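Local coordinates for protein defensin (Pachyrhizus erosus, PDB 3PSM) that probably acts as an antifungal plant defensin, a small dimeric protein of the gamma-thionin family braced by four disulfides, at residues E4-T9 / R40-R45. Sequence-based numbering, arbitrary orientation.
Sequences ENLADT and RCWCTR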
loop_
_atom_site.group_PDB
_atom_site.type_symbol
_atom_site.label_atom_id
_atom_site.label_comp_id
_atom_site.label_asym_id
_atom_site.label_seq_id
_atom_site.Cartn_x
_atom_site.Cartn_y
_atom_site.Cartn_z
ATOM N N GLU A 4 -7.395 12.468 9.179
ATOM C CA GLU A 4 -7.798 11.101 8.844
ATOM C C GLU A 4 -9.315 11.051 8.749
ATOM O O GLU A 4 -10.020 11.368 9.711
ATOM C CB GLU A 4 -7.181 10.142 9.860
ATOM C CG GLU A 4 -7.383 8.704 9.434
ATOM C CD GLU A 4 -6.810 7.640 10.327
ATOM O OE1 GLU A 4 -6.259 6.662 9.813
ATOM O OE2 GLU A 4 -6.813 7.855 11.574
ATOM N N ASN A 5 -9.832 10.677 7.572
ATOM C CA ASN A 5 -11.267 10.541 7.341
ATOM C C ASN A 5 -11.534 9.332 6.488
ATOM O O ASN A 5 -10.611 8.751 5.868
ATOM C CB ASN A 5 -11.826 11.792 6.688
ATOM C CG ASN A 5 -11.929 12.875 7.763
ATOM O OD1 ASN A 5 -12.899 12.910 8.514
ATOM N ND2 ASN A 5 -10.948 13.724 7.983
ATOM N N LEU A 6 -12.785 8.892 6.465
ATOM C CA LEU A 6 -13.145 7.726 5.661
ATOM C C LEU A 6 -12.785 7.926 4.205
ATOM O O LEU A 6 -12.924 9.003 3.625
ATOM C CB LEU A 6 -14.660 7.451 5.763
ATOM C CG LEU A 6 -15.075 6.847 7.079
ATOM C CD1 LEU A 6 -16.619 6.871 7.137
ATOM C CD2 LEU A 6 -14.589 5.422 7.282
ATOM N N ALA A 7 -12.355 6.852 3.561
ATOM C CA ALA A 7 -12.232 6.819 2.118
ATOM C C ALA A 7 -13.567 7.200 1.492
ATOM O O ALA A 7 -14.631 6.867 2.054
ATOM C CB ALA A 7 -11.767 5.449 1.682
ATOM N N ASP A 8 -13.528 7.760 0.324
ATOM C CA ASP A 8 -14.737 8.124 -0.354
ATOM C C ASP A 8 -15.430 6.948 -1.044
ATOM O O ASP A 8 -16.656 6.856 -0.988
ATOM C CB ASP A 8 -14.419 9.242 -1.400
ATOM C CG ASP A 8 -14.272 10.640 -0.811
ATOM O OD1 ASP A 8 -14.672 10.902 0.345
ATOM O OD2 ASP A 8 -13.752 11.519 -1.545
ATOM N N THR A 9 -14.682 6.062 -1.693
ATOM C CA THR A 9 -15.253 5.064 -2.603
ATOM C C THR A 9 -14.663 3.690 -2.412
ATOM O O THR A 9 -14.779 2.853 -3.260
ATOM C CB THR A 9 -15.076 5.531 -4.076
ATOM O OG1 THR A 9 -13.677 5.799 -4.285
ATOM C CG2 THR A 9 -15.874 6.808 -4.310
ATOM N N ARG A 40 -13.531 -0.290 8.356
ATOM C CA ARG A 40 -13.617 0.634 7.228
ATOM C C ARG A 40 -12.221 1.196 6.938
ATOM O O ARG A 40 -11.313 1.162 7.766
ATOM C CB ARG A 40 -14.569 1.787 7.534
ATOM C CG ARG A 40 -16.012 1.276 7.660
ATOM C CD ARG A 40 -17.006 2.418 7.778
ATOM N NE ARG A 40 -16.767 3.083 9.044
ATOM C CZ ARG A 40 -17.566 3.969 9.604
ATOM N NH1 ARG A 40 -18.674 4.307 8.981
ATOM N NH2 ARG A 40 -17.198 4.507 10.783
ATOM N N CYS A 41 -12.082 1.671 5.700
ATOM C CA CYS A 41 -10.846 2.239 5.197
ATOM C C CYS A 41 -10.818 3.736 5.436
ATOM O O CYS A 41 -11.739 4.461 5.037
ATOM C CB CYS A 41 -10.763 1.958 3.689
ATOM S SG CYS A 41 -9.382 2.750 2.824
ATOM N N TRP A 42 -9.778 4.195 6.120
ATOM C CA TRP A 42 -9.554 5.584 6.462
ATOM C C TRP A 42 -8.271 6.058 5.786
ATOM O O TRP A 42 -7.229 5.436 5.882
ATOM C CB TRP A 42 -9.387 5.741 7.985
ATOM C CG TRP A 42 -10.665 5.465 8.755
ATOM C CD1 TRP A 42 -11.246 4.243 8.979
ATOM C CD2 TRP A 42 -11.478 6.440 9.415
ATOM N NE1 TRP A 42 -12.390 4.452 9.727
ATOM C CE2 TRP A 42 -12.564 5.756 10.005
ATOM C CE3 TRP A 42 -11.423 7.835 9.544
ATOM C CZ2 TRP A 42 -13.559 6.410 10.699
ATOM C CZ3 TRP A 42 -12.434 8.465 10.276
ATOM C CH2 TRP A 42 -13.462 7.739 10.843
ATOM N N CYS A 43 -8.388 7.203 5.091
ATOM C CA CYS A 43 -7.281 7.807 4.442
ATOM C C CYS A 43 -6.765 8.993 5.266
ATOM O O CYS A 43 -7.544 9.765 5.853
ATOM C CB CYS A 43 -7.633 8.363 3.049
ATOM S SG CYS A 43 -8.336 7.194 1.874
ATOM N N THR A 44 -5.474 9.180 5.247
ATOM C CA THR A 44 -4.795 10.363 5.794
ATOM C C THR A 44 -4.398 11.289 4.664
ATOM O O THR A 44 -3.870 10.849 3.655
ATOM C CB THR A 44 -3.563 9.942 6.606
ATOM O OG1 THR A 44 -4.014 9.126 7.701
ATOM C CG2 THR A 44 -2.832 11.119 7.206
ATOM N N ARG A 45 -4.653 12.578 4.859
ATOM C CA ARG A 45 -4.344 13.610 3.891
ATOM C C ARG A 45 -3.741 14.832 4.577
ATOM O O ARG A 45 -3.942 15.074 5.755
ATOM C CB ARG A 45 -5.617 14.053 3.183
ATOM C CG ARG A 45 -6.594 14.801 4.104
ATOM C CD ARG A 45 -7.769 15.348 3.259
ATOM N NE ARG A 45 -8.602 15.954 4.325
ATOM C CZ ARG A 45 -9.402 15.413 5.224
ATOM N NH1 ARG A 45 -9.446 14.118 5.071
ATOM N NH2 ARG A 45 -10.016 16.233 6.079
HETATM O O HOH W 1 -5.099 6.627 7.427
#
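L6 CD2 lies over one face of the W42 indole, 3.6 Å from the centroid of its five-membered ring, a CH-pi contact. E4 C lies in the indole plane, at the edge on the six-membered side. L6 CD1 sits over one face of the R40 guanidinium, offset toward its rim. L6 CD2 also touches R40 CB (3.6 Å) and NE, about a right angle from the ring. D38 takes a salt bridge from R40 NE and a hydrogen bond from W42 NE1. N5 CB meets the R45 guanidinium edge. E4 CG stands anti to the backbone N (chi1 -171°), and the extended chain carries OE1 to W42 CB. A water donates to E4 OE1 and W42 O and accepts from T44 OG1. E4 OE2 salt-bridges R34. N5 and C43 make the hydrogen-bonded antiparallel pair (N5 N to C43 O 3.0 Å, C43 N to N5 O 2.8 Å). A nearly straight bond (176°) joins A7 N to C41 O. A7 CB packs on C41 SG (3.8 Å) and C43 SG. C41 is disulfide-bonded to C20 and C43 to C24, both on helix 17-27, the cysteine-stabilised alpha-beta motif of defensins. Strand 41-46 is central, between strands 2-6 and 32-35.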